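Local atomic coordinates of dihydrodipicolinate synthase (PDB entry 4XKY), a protein that probably acts as a Schiff-base-forming TIM-barrel aldolase that uses or releases pyruvate, making the lysine precursor dihydrodipicolinate or cleaving N-acetylneuraminate. Residues A[10-15]-A[60-65]; A[40-45]-A[64-69]; A[14-19]-A[52-57]; A[90-95]-A[101-106]; A[261-266]-A[274-279]. All coordinates share one frame; numbering follows the deposited sequence.

Interaction 1 (A[10-15]-A[60-65]); sequences PPLVTP and MEMIKN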
# COMPACT_ATOMS: atom_id res chain seq x y z
N PRO A 10 13.51 14.50 23.39
CA PRO A 10 12.45 15.12 22.63
C PRO A 10 12.89 15.50 21.24
O PRO A 10 13.97 16.08 21.07
CB PRO A 10 12.11 16.39 23.41
CG PRO A 10 13.24 16.60 24.35
CD PRO A 10 13.88 15.28 24.59
N PRO A 11 12.06 15.15 20.24
CA PRO A 11 12.17 15.69 18.91
C PRO A 11 11.58 17.09 18.94
O PRO A 11 10.35 17.27 18.95
CB PRO A 11 11.32 14.72 18.07
CG PRO A 11 10.25 14.26 19.02
CD PRO A 11 10.82 14.39 20.43
N LEU A 12 12.46 18.09 18.99
CA LEU A 12 12.01 19.46 19.07
C LEU A 12 11.15 19.86 17.87
O LEU A 12 11.44 19.49 16.75
CB LEU A 12 13.19 20.43 19.17
CG LEU A 12 13.79 20.68 20.55
CD1 LEU A 12 14.35 19.38 21.08
CD2 LEU A 12 14.91 21.68 20.46
N VAL A 13 10.11 20.65 18.13
CA VAL A 13 9.46 21.40 17.08
C VAL A 13 10.46 22.45 16.60
O VAL A 13 11.40 22.80 17.33
CB VAL A 13 8.13 22.06 17.53
CG1 VAL A 13 7.12 21.01 17.99
CG2 VAL A 13 8.33 23.04 18.66
N THR A 14 10.29 22.88 15.35
CA THR A 14 11.06 23.97 14.79
C THR A 14 10.10 25.15 14.92
O THR A 14 9.17 25.27 14.15
CB THR A 14 11.47 23.70 13.32
OG1 THR A 14 12.27 22.49 13.24
CG2 THR A 14 12.27 24.88 12.76
N PRO A 15 10.29 25.99 15.95
CA PRO A 15 9.37 27.13 16.13
C PRO A 15 9.60 28.16 15.06
O PRO A 15 10.75 28.45 14.71
CB PRO A 15 9.70 27.67 17.51
CG PRO A 15 10.82 26.85 18.05
CD PRO A 15 11.35 25.95 16.97
N MET A 60 19.20 24.89 8.42
CA MET A 60 20.53 25.29 8.92
C MET A 60 20.44 26.21 10.13
O MET A 60 21.17 26.02 11.09
CB MET A 60 21.38 25.90 7.82
CG MET A 60 21.77 24.85 6.80
SD MET A 60 22.84 25.33 5.42
CE MET A 60 22.13 26.89 4.88
N GLU A 61 19.52 27.16 10.10
CA GLU A 61 19.31 28.04 11.24
C GLU A 61 18.84 27.28 12.49
O GLU A 61 19.25 27.62 13.59
CB GLU A 61 18.34 29.15 10.90
CG GLU A 61 18.89 30.04 9.80
CD GLU A 61 17.98 31.20 9.45
OE1 GLU A 61 16.84 31.25 9.96
OE2 GLU A 61 18.40 32.03 8.62
N MET A 62 18.02 26.26 12.32
CA MET A 62 17.57 25.50 13.46
C MET A 62 18.75 24.80 14.11
O MET A 62 18.86 24.80 15.31
CB MET A 62 16.52 24.47 13.07
CG MET A 62 16.00 23.58 14.21
SD MET A 62 15.20 24.51 15.54
CE MET A 62 14.71 23.19 16.63
N ILE A 63 19.60 24.18 13.30
CA ILE A 63 20.78 23.52 13.80
C ILE A 63 21.71 24.49 14.55
O ILE A 63 22.11 24.21 15.67
CB ILE A 63 21.55 22.86 12.65
CG1 ILE A 63 20.74 21.67 12.12
CG2 ILE A 63 22.94 22.39 13.07
CD1 ILE A 63 21.19 21.20 10.76
N LYS A 64 22.05 25.60 13.90
CA LYS A 64 22.96 26.59 14.48
C LYS A 64 22.41 27.15 15.78
O LYS A 64 23.07 27.09 16.80
CB LYS A 64 23.22 27.75 13.52
CG LYS A 64 23.96 27.41 12.22
CD LYS A 64 24.48 28.70 11.58
CE LYS A 64 24.45 28.72 10.05
NZ LYS A 64 23.08 29.02 9.52
N ASN A 65 21.20 27.70 15.76
CA ASN A 65 20.62 28.21 17.01
C ASN A 65 20.47 27.16 18.11
O ASN A 65 20.70 27.46 19.28
CB ASN A 65 19.26 28.89 16.77
CG ASN A 65 19.41 30.26 16.18
OD1 ASN A 65 19.57 31.25 16.90
ND2 ASN A 65 19.43 30.33 14.86

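Interaction 2 (A[40-45]-A[64-69]); sequences HALFVL and KNTCRI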
# COMPACT_ATOMS: atom_id res chain seq x y z
N HIS A 40 17.30 14.20 28.42
CA HIS A 40 18.71 13.78 28.29
C HIS A 40 19.37 14.17 27.00
O HIS A 40 20.56 14.09 26.90
CB HIS A 40 18.84 12.27 28.53
CG HIS A 40 18.19 11.83 29.79
ND1 HIS A 40 18.89 11.40 30.89
CD2 HIS A 40 16.88 11.81 30.15
CE1 HIS A 40 18.05 11.11 31.87
NE2 HIS A 40 16.82 11.35 31.44
N ALA A 41 18.61 14.61 26.01
CA ALA A 41 19.20 15.10 24.78
C ALA A 41 18.15 15.85 24.02
O ALA A 41 16.99 15.82 24.38
CB ALA A 41 19.73 13.94 23.95
N LEU A 42 18.59 16.55 22.99
CA LEU A 42 17.73 17.27 22.06
C LEU A 42 17.92 16.72 20.67
O LEU A 42 19.06 16.58 20.19
CB LEU A 42 18.12 18.74 22.03
CG LEU A 42 18.27 19.42 23.39
CD1 LEU A 42 18.72 20.86 23.18
CD2 LEU A 42 16.97 19.40 24.17
N PHE A 43 16.80 16.42 20.01
CA PHE A 43 16.81 15.87 18.68
C PHE A 43 16.17 16.88 17.75
O PHE A 43 14.98 17.22 17.90
CB PHE A 43 16.07 14.53 18.67
CG PHE A 43 15.89 13.95 17.31
CD1 PHE A 43 16.92 13.99 16.37
CD2 PHE A 43 14.69 13.37 16.94
CE1 PHE A 43 16.73 13.46 15.10
CE2 PHE A 43 14.50 12.83 15.67
CZ PHE A 43 15.52 12.88 14.75
N VAL A 44 16.96 17.43 16.83
CA VAL A 44 16.40 18.43 15.92
C VAL A 44 16.23 17.91 14.51
O VAL A 44 16.96 17.03 14.06
CB VAL A 44 17.19 19.75 15.91
CG1 VAL A 44 17.31 20.30 17.33
CG2 VAL A 44 18.56 19.60 15.28
N LEU A 45 15.25 18.53 13.85
CA LEU A 45 14.85 18.26 12.47
C LEU A 45 14.25 16.87 12.24
O LEU A 45 14.33 16.34 11.15
CB LEU A 45 16.03 18.54 11.52
CG LEU A 45 16.50 20.00 11.55
CD1 LEU A 45 17.61 20.21 10.55
CD2 LEU A 45 15.37 20.97 11.24
N LYS A 64 22.05 25.60 13.90
CA LYS A 64 22.96 26.59 14.48
C LYS A 64 22.41 27.15 15.78
O LYS A 64 23.07 27.09 16.80
CB LYS A 64 23.22 27.75 13.52
CG LYS A 64 23.96 27.41 12.22
CD LYS A 64 24.48 28.70 11.58
CE LYS A 64 24.45 28.72 10.05
NZ LYS A 64 23.08 29.02 9.52
N ASN A 65 21.20 27.70 15.76
CA ASN A 65 20.62 28.21 17.01
C ASN A 65 20.47 27.16 18.11
O ASN A 65 20.70 27.46 19.28
CB ASN A 65 19.26 28.89 16.77
CG ASN A 65 19.41 30.26 16.18
OD1 ASN A 65 19.57 31.25 16.90
ND2 ASN A 65 19.43 30.33 14.86
N THR A 66 20.08 25.93 17.76
CA THR A 66 19.91 24.90 18.79
C THR A 66 21.28 24.61 19.50
O THR A 66 21.36 24.51 20.72
CB THR A 66 19.27 23.62 18.25
OG1 THR A 66 17.95 23.89 17.78
CG2 THR A 66 19.18 22.60 19.35
N CYS A 67 22.35 24.47 18.72
CA CYS A 67 23.66 24.21 19.31
C CYS A 67 24.13 25.42 20.12
O CYS A 67 24.62 25.24 21.22
CB CYS A 67 24.70 23.87 18.26
SG CYS A 67 24.38 22.37 17.33
N ARG A 68 23.93 26.63 19.61
CA ARG A 68 24.30 27.85 20.34
C ARG A 68 23.61 27.90 21.69
O ARG A 68 24.25 28.12 22.73
CB ARG A 68 23.94 29.12 19.54
CG ARG A 68 24.19 30.42 20.32
CD ARG A 68 23.80 31.70 19.58
NE ARG A 68 22.40 31.68 19.20
CZ ARG A 68 21.37 31.91 20.02
NH1 ARG A 68 21.56 32.20 21.30
NH2 ARG A 68 20.15 31.84 19.53
N ILE A 69 22.30 27.69 21.67
CA ILE A 69 21.48 27.87 22.87
C ILE A 69 21.74 26.77 23.90
O ILE A 69 21.79 27.04 25.09
CB ILE A 69 19.97 27.92 22.54
CG1 ILE A 69 19.67 29.12 21.65
CG2 ILE A 69 19.13 27.98 23.83
CD1 ILE A 69 18.32 29.04 20.96

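Interaction 3 (A[14-19]-A[52-57]); sequences TPLLDD and QSLSYK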
# COMPACT_ATOMS: atom_id res chain seq x y z
N THR A 14 10.29 22.88 15.35
CA THR A 14 11.06 23.97 14.79
C THR A 14 10.10 25.15 14.92
O THR A 14 9.17 25.27 14.15
CB THR A 14 11.47 23.70 13.32
OG1 THR A 14 12.27 22.49 13.24
CG2 THR A 14 12.27 24.88 12.76
N PRO A 15 10.29 25.99 15.95
CA PRO A 15 9.37 27.13 16.13
C PRO A 15 9.60 28.16 15.06
O PRO A 15 10.75 28.45 14.71
CB PRO A 15 9.70 27.67 17.51
CG PRO A 15 10.82 26.85 18.05
CD PRO A 15 11.35 25.95 16.97
N LEU A 16 8.49 28.66 14.51
CA LEU A 16 8.47 29.56 13.37
C LEU A 16 7.69 30.83 13.66
O LEU A 16 6.68 30.81 14.38
CB LEU A 16 7.77 28.84 12.23
CG LEU A 16 8.43 27.55 11.79
CD1 LEU A 16 7.57 26.96 10.69
CD2 LEU A 16 9.87 27.80 11.32
N LEU A 17 8.15 31.94 13.10
CA LEU A 17 7.34 33.17 13.04
C LEU A 17 6.59 33.26 11.73
O LEU A 17 5.58 33.94 11.62
CB LEU A 17 8.22 34.42 13.20
CG LEU A 17 8.93 34.56 14.55
CD1 LEU A 17 9.72 35.87 14.62
CD2 LEU A 17 7.91 34.53 15.68
N ASP A 18 7.12 32.60 10.71
CA ASP A 18 6.50 32.56 9.39
C ASP A 18 7.05 31.34 8.67
O ASP A 18 7.90 30.64 9.23
CB ASP A 18 6.77 33.86 8.61
CG ASP A 18 5.78 34.07 7.44
OD1 ASP A 18 4.76 33.38 7.37
OD2 ASP A 18 6.03 34.94 6.58
N ASP A 19 6.57 31.07 7.46
CA ASP A 19 6.88 29.84 6.76
C ASP A 19 8.38 29.64 6.67
O ASP A 19 8.85 28.51 6.74
CB ASP A 19 6.29 29.83 5.35
CG ASP A 19 4.77 29.93 5.33
OD1 ASP A 19 4.07 29.12 5.95
OD2 ASP A 19 4.25 30.83 4.67
N GLN A 52 11.39 18.17 6.36
CA GLN A 52 11.17 18.05 4.92
C GLN A 52 10.52 19.30 4.33
O GLN A 52 10.87 19.70 3.21
CB GLN A 52 10.30 16.85 4.63
CG GLN A 52 8.91 16.97 5.23
CD GLN A 52 8.29 15.63 5.57
OE1 GLN A 52 8.83 14.58 5.23
NE2 GLN A 52 7.14 15.66 6.25
N SER A 53 9.59 19.92 5.08
CA SER A 53 8.76 21.01 4.52
C SER A 53 9.41 22.40 4.67
O SER A 53 8.94 23.38 4.11
CB SER A 53 7.35 20.96 5.13
OG SER A 53 7.35 21.55 6.42
N LEU A 54 10.52 22.46 5.39
CA LEU A 54 11.29 23.69 5.59
C LEU A 54 12.38 23.84 4.56
O LEU A 54 12.90 22.87 4.06
CB LEU A 54 11.94 23.68 6.97
CG LEU A 54 10.95 23.57 8.13
CD1 LEU A 54 11.68 23.65 9.45
CD2 LEU A 54 9.85 24.62 8.06
N SER A 55 12.70 25.09 4.25
CA SER A 55 13.80 25.38 3.34
C SER A 55 15.14 24.93 3.95
O SER A 55 15.27 24.75 5.16
CB SER A 55 13.84 26.88 3.06
OG SER A 55 14.40 27.58 4.17
N TYR A 56 16.13 24.77 3.09
CA TYR A 56 17.48 24.44 3.55
C TYR A 56 18.02 25.47 4.50
O TYR A 56 18.62 25.15 5.49
CB TYR A 56 18.44 24.37 2.37
CG TYR A 56 19.59 23.44 2.62
CD1 TYR A 56 19.36 22.08 2.72
CD2 TYR A 56 20.88 23.91 2.78
CE1 TYR A 56 20.39 21.19 2.96
CE2 TYR A 56 21.93 23.02 3.02
CZ TYR A 56 21.66 21.66 3.11
OH TYR A 56 22.63 20.73 3.34
N LYS A 57 17.80 26.74 4.18
CA LYS A 57 18.22 27.81 5.06
C LYS A 57 17.66 27.63 6.46
O LYS A 57 18.38 27.72 7.46
CB LYS A 57 17.80 29.16 4.48
CG LYS A 57 18.23 30.37 5.31
CD LYS A 57 17.47 31.61 4.86
CE LYS A 57 16.18 31.80 5.65
NZ LYS A 57 15.33 32.87 5.06
O HOH W 1 10.71 27.26 4.98

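Interaction 4 (A[90-95]-A[101-106]); sequences NLACLA and DAVVSA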
# COMPACT_ATOMS: atom_id res chain seq x y z
N ASN A 90 26.25 17.74 3.83
CA ASN A 90 26.45 19.14 4.17
C ASN A 90 25.81 19.48 5.54
O ASN A 90 26.39 20.24 6.31
CB ASN A 90 25.92 20.03 3.04
CG ASN A 90 26.06 21.51 3.34
OD1 ASN A 90 27.15 22.05 3.30
ND2 ASN A 90 24.95 22.15 3.67
N LEU A 91 24.64 18.92 5.84
CA LEU A 91 24.01 19.21 7.13
C LEU A 91 24.80 18.59 8.25
O LEU A 91 24.92 19.20 9.33
CB LEU A 91 22.57 18.71 7.21
CG LEU A 91 21.54 19.42 6.34
CD1 LEU A 91 20.19 18.76 6.53
CD2 LEU A 91 21.45 20.91 6.66
N ALA A 92 25.30 17.37 8.02
CA ALA A 92 26.16 16.70 9.00
C ALA A 92 27.40 17.54 9.31
O ALA A 92 27.72 17.71 10.47
CB ALA A 92 26.59 15.32 8.53
N CYS A 93 28.09 18.05 8.30
CA CYS A 93 29.28 18.91 8.53
C CYS A 93 28.95 20.20 9.28
O CYS A 93 29.71 20.64 10.15
CB CYS A 93 29.99 19.22 7.22
SG CYS A 93 30.59 17.69 6.44
N LEU A 94 27.81 20.79 8.95
CA LEU A 94 27.33 21.97 9.64
C LEU A 94 27.07 21.63 11.11
O LEU A 94 27.55 22.31 12.01
CB LEU A 94 26.05 22.47 8.98
CG LEU A 94 25.45 23.65 9.75
CD1 LEU A 94 26.16 24.93 9.31
CD2 LEU A 94 23.96 23.77 9.55
N ALA A 95 26.34 20.54 11.34
CA ALA A 95 26.15 20.01 12.69
C ALA A 95 27.47 19.86 13.44
O ALA A 95 27.59 20.37 14.56
CB ALA A 95 25.40 18.69 12.65
N ASP A 101 26.48 16.53 18.62
CA ASP A 101 27.12 15.29 19.04
C ASP A 101 26.86 14.07 18.18
O ASP A 101 27.64 13.12 18.18
CB ASP A 101 26.67 14.99 20.47
CG ASP A 101 26.98 16.14 21.41
OD1 ASP A 101 26.17 17.11 21.49
OD2 ASP A 101 28.04 16.07 22.03
N ALA A 102 25.77 14.09 17.43
CA ALA A 102 25.46 12.96 16.61
C ALA A 102 24.50 13.36 15.52
O ALA A 102 23.84 14.38 15.62
CB ALA A 102 24.89 11.83 17.45
N VAL A 103 24.42 12.51 14.49
CA VAL A 103 23.50 12.70 13.41
C VAL A 103 22.58 11.48 13.34
O VAL A 103 22.92 10.39 13.83
CB VAL A 103 24.22 12.97 12.08
CG1 VAL A 103 24.94 14.31 12.15
CG2 VAL A 103 25.19 11.83 11.71
N VAL A 104 21.40 11.70 12.76
CA VAL A 104 20.35 10.69 12.68
C VAL A 104 19.97 10.60 11.21
O VAL A 104 19.76 11.62 10.57
CB VAL A 104 19.13 11.11 13.52
CG1 VAL A 104 18.07 10.02 13.54
CG2 VAL A 104 19.57 11.44 14.93
N SER A 105 19.90 9.40 10.66
CA SER A 105 19.73 9.26 9.23
C SER A 105 18.84 8.10 8.83
O SER A 105 19.03 6.98 9.30
CB SER A 105 21.10 9.03 8.60
OG SER A 105 20.96 8.40 7.34
N ALA A 106 17.90 8.38 7.94
CA ALA A 106 17.12 7.35 7.25
C ALA A 106 17.50 7.40 5.79
O ALA A 106 17.76 8.47 5.25
CB ALA A 106 15.63 7.62 7.38

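Interaction 5 (A[261-266]-A[274-279]); sequences GLKCAL and DYVAAP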
# COMPACT_ATOMS: atom_id res chain seq x y z
N GLY A 261 -1.63 20.35 16.81
CA GLY A 261 -2.04 20.32 18.19
C GLY A 261 -0.89 20.59 19.13
O GLY A 261 -1.01 21.42 20.05
N LEU A 262 0.21 19.88 18.93
CA LEU A 262 1.43 20.12 19.71
C LEU A 262 1.84 21.58 19.67
O LEU A 262 2.05 22.20 20.68
CB LEU A 262 2.57 19.29 19.14
CG LEU A 262 3.84 19.20 19.95
CD1 LEU A 262 3.54 18.57 21.29
CD2 LEU A 262 4.86 18.36 19.20
N LYS A 263 1.95 22.13 18.47
CA LYS A 263 2.37 23.52 18.35
C LYS A 263 1.33 24.51 18.95
O LYS A 263 1.70 25.49 19.59
CB LYS A 263 2.72 23.86 16.90
CG LYS A 263 4.12 23.43 16.48
CD LYS A 263 4.54 24.20 15.24
CE LYS A 263 6.03 24.12 14.99
NZ LYS A 263 6.47 24.90 13.79
N CYS A 264 0.04 24.24 18.74
CA CYS A 264 -1.00 25.05 19.36
C CYS A 264 -0.83 25.03 20.90
O CYS A 264 -0.79 26.09 21.57
CB CYS A 264 -2.36 24.52 18.96
SG CYS A 264 -3.70 25.54 19.54
N ALA A 265 -0.67 23.83 21.45
CA ALA A 265 -0.50 23.68 22.89
C ALA A 265 0.74 24.42 23.39
O ALA A 265 0.64 25.08 24.42
CB ALA A 265 -0.41 22.22 23.29
N LEU A 266 1.86 24.31 22.67
CA LEU A 266 3.10 25.02 23.02
C LEU A 266 2.89 26.54 23.11
O LEU A 266 3.42 27.19 24.02
CB LEU A 266 4.26 24.68 22.06
CG LEU A 266 4.80 23.24 22.18
CD1 LEU A 266 5.80 22.94 21.08
CD2 LEU A 266 5.43 22.89 23.52
N ASP A 274 3.04 29.09 17.65
CA ASP A 274 2.32 27.95 17.09
C ASP A 274 2.35 27.92 15.58
O ASP A 274 1.69 27.07 14.96
CB ASP A 274 0.86 27.95 17.56
CG ASP A 274 0.17 29.30 17.36
OD1 ASP A 274 0.83 30.29 16.96
OD2 ASP A 274 -1.04 29.37 17.60
N TYR A 275 3.09 28.83 14.95
CA TYR A 275 3.03 28.91 13.47
C TYR A 275 3.48 27.60 12.81
O TYR A 275 4.50 27.02 13.21
CB TYR A 275 3.88 30.09 12.93
CG TYR A 275 3.51 30.44 11.51
CD1 TYR A 275 2.51 31.36 11.24
CD2 TYR A 275 4.15 29.83 10.42
CE1 TYR A 275 2.17 31.67 9.96
CE2 TYR A 275 3.79 30.12 9.13
CZ TYR A 275 2.80 31.06 8.92
OH TYR A 275 2.41 31.41 7.68
N VAL A 276 2.75 27.17 11.78
CA VAL A 276 3.03 25.93 11.03
C VAL A 276 3.34 26.26 9.56
O VAL A 276 2.64 27.06 8.94
CB VAL A 276 1.85 24.95 11.10
CG1 VAL A 276 2.10 23.72 10.24
CG2 VAL A 276 1.58 24.53 12.55
N ALA A 277 4.40 25.67 9.00
CA ALA A 277 4.85 26.08 7.67
C ALA A 277 3.91 25.53 6.61
O ALA A 277 3.48 24.37 6.69
CB ALA A 277 6.23 25.53 7.37
N ALA A 278 3.64 26.34 5.61
CA ALA A 278 2.99 25.89 4.40
C ALA A 278 3.69 24.63 3.86
O ALA A 278 4.92 24.52 3.92
CB ALA A 278 3.03 26.99 3.35
N PRO A 279 2.92 23.68 3.32
CA PRO A 279 1.50 23.80 2.96
C PRO A 279 0.46 23.68 4.08
O PRO A 279 -0.74 23.83 3.80
CB PRO A 279 1.30 22.61 2.02
CG PRO A 279 2.25 21.57 2.55
CD PRO A 279 3.44 22.32 3.08

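Interaction 1 (A[10-15]-A[60-65])
The flat group reached here is the V13 peptide: M62 CE sits 3.4 Å from V13 O, a van der Waals touch of a methyl on a carbonyl oxygen. On the helix, the N65 amide bonds in its own plane, ND2 giving to E61 O at 3.0 Å, while N65 N reaches the same oxygen from the opposite face of the E61 carbonyl. M62 does nearly all the bridging. With CG anti to its backbone N (chi1 179°) and a bend at chi2, the chain leaves helix 56-70 and slants past T14, whose OG1 is 4.0 Å from M62 CG and whose CG2 is 4.1 Å from M62 SD. The hydroxyl of T14 is engaged by G49 O. In TIM-barrel terms, the loop after strand 7-8 is packed against helix 56-70, which follows the next barrel strand, 42-44, and V13 in that loop lies close to T48, a predicted pyruvate-binding residue. With an alanine here in place of M62, a gap would probably open between helix and loop, leaving the T14 methyl without its sulfur neighbour. Beyond the sulfur, M62 CE also meets L12 CB at 4.0 Å, and P15 CD approaches M62 SD at 4.4 Å.

Interaction 2 (A[40-45]-A[64-69])
V44 and T66 meet through their branches, and this apolar touch is the main tie between the strand and the helix. V44 CG1 lies 3.6 Å from T66 CG2 and 3.7 Å from T66 OG1, so one methyl rests across both arms of the threonine. The two side chains run past each other in opposite senses rather than meeting end to end. At chi1 -63° T66 OG1 stands beside the backbone N, which leaves CG2 anti to that nitrogen and turned to V44. Two residues back along the strand, L42 CD1 adds a looser contact to T66 CG2 at 4.2 Å. V44 packs on M62 and V78 as well, so its surroundings are apolar on several sides.

The polar bonds stay within the helix. The T66 hydroxyl is taken up by M62 O, one turn earlier, which satisfies the one polar atom of this side chain at the interface. Farther round, R68 NH2 donates to N65 OD1 at 2.8 Å and 174°, lying in the carbonyl plane on a lone pair and also in the plane of the guanidinium. One face of that guanidinium has N65 O above it, off toward the rim.

F43 points away from the helix and packs on L77 and V208, the latter a predicted pyruvate-binding residue. V44 and L42 outward, F43 inward: strand 42-44 belongs to the barrel wall, and with helix 56-70 and strand 76-79 it makes one beta-alpha-beta unit of the TIM barrel.

Interaction 3 (A[14-19]-A[52-57])
D19 and S55 are joined by a water that donates to D19 O at 2.8 Å and accepts from S55 N at 3.0 Å, bridging two backbones that make no direct hydrogen bond. S55 itself stands at the N-cap of helix 56-70: its OG caps L58 N and is also hydrogen-bonded to D20 OD1, so the same serine ties the helix start to the incoming loop. On the loop side, D19 N makes a weak bond to D18 OD1, while D19 OD1 takes a hydrogen bond from A278 N.

Beside this polar edge lies an apolar patch built on L54. Its two methyls divide the work. CD1 meets T14 CG2 tip to tip at 3.6 Å, with T14 CB behind it at 3.9 Å; CD2 lies 4.2 Å from L16 CD1 and equally far from D19 O. The L54 branch is placed by chi1 of -60°, which sets CG beside its backbone N. L16 comes at an angle to L54, adding one methyl rather than a full side.

L17 and D18 form a classic beta bulge against strand 21-22. Just past the cap, Y56 N is hydrogen-bonded to an acidic side chain of a neighbouring subunit, and the Y56 ring meets an aromatic ring of that subunit with planes about 65° apart. A loop after the first barrel strand thus leans on the N-capped start of a barrel helix, at the C-terminal ends of the barrel strands, the face where TIM barrels carry their active sites, next to a subunit interface.

Interaction 4 (A[90-95]-A[101-106])
V103 points from its strand toward helix 85-97 and meets two alanines one turn apart, the ordinary strand-to-helix packing of a beta-alpha-beta unit in the TIM barrel, here strand 76-79, helix 85-97 and strand 102-105. The contact rests on a single methyl. V103 CG1 is 4.1 Å from A92 CB and equally far from A92 CA, so it lies against the helix backbone as well as the side chain. Toward the later turn, A95 aims its CB at the strand.

The rotation of V103 decides which methyl does this: at chi1 -66° CG1 stands beside its own backbone N, and CG2 is held farther off, 4.9 Å from A92 CB. With only alanine methyls between them, the helix can come close, A92 CA and V103 CA being 6.5 Å apart. A92 also touches L129 and P130, and A95 touches V78, so the same methyls serve neighbouring loops and strands.

The next strand residue, V104, packs on Y136, the predicted proton donor/acceptor, and on L77; V103 thus takes the helix side and V104 the barrel interior. At the far edge of the valine's patch, V103 CG1 reaches A95 CB at 4.4 Å.

Interaction 5 (A[261-266]-A[274-279])
D274 comes first and sits tight against the helix: its CB is 3.3 Å from K263 O and 3.9 Å from C264 CA, and its CA makes a CH...O contact to K263 O at 3.6 Å. With chi1 at 50°, CG stands between the backbone N and carbonyl carbon; the carboxylate is salt-bridged through OD2 to R288.

At Y275 the main chain does the work. Y275 O accepts from K263 NZ at 3.0 Å, with a C=O...N angle of 162°, nearly along the C=O axis. The lysine chain, extended beyond CG, brings NZ there, where it also forms a salt bridge to E50 OE2 and a hydrogen bond to T14 O. A methionine in its place would probably leave the E50 carboxylate without its cation and the oxygens of Y275 and T14 without this donor.

V276 follows with CG2 4.0 Å from K263 CD, touching the lysine's apolar stem at a slant. A277 N then bonds to E50 OE1, so one glutamate holds both the lysine and this strip of backbone. The run ends at the cis peptide before P279, and A278 and P279 pack on a neighbouring subunit.

Helix 257-268 belongs to the C-terminal helical region of the DapA fold, and K263 anchors it, with the connection to helix 285-298, to the loops of the barrel mouth, the K263 side chain being about 7 Å from that of T48, a predicted pyruvate-binding residue.

Every touching residue of interactions 1, 2 and 4 is buried, while 3 and 5 include partly exposed ones: D19 in 3, D274 and Y275 in 5. Interactions 2 and 4 are plain apolar strand-to-helix packing in successive beta-alpha-beta units, and F43 of one touches V104 of the other. Interactions 1, 2 and 3 all use helix 56-70 or its N-cap: 1 on its middle at M62, 2 at T66, 3 on L54 and S55 just before its first turn, where water and capping bonds join in near a neighbouring subunit. Interaction 5 is the polar one, carried by a lysine and backbone carbonyls; K263 NZ reaches T14 O, shared by 1 and 3, at 2.7 Å.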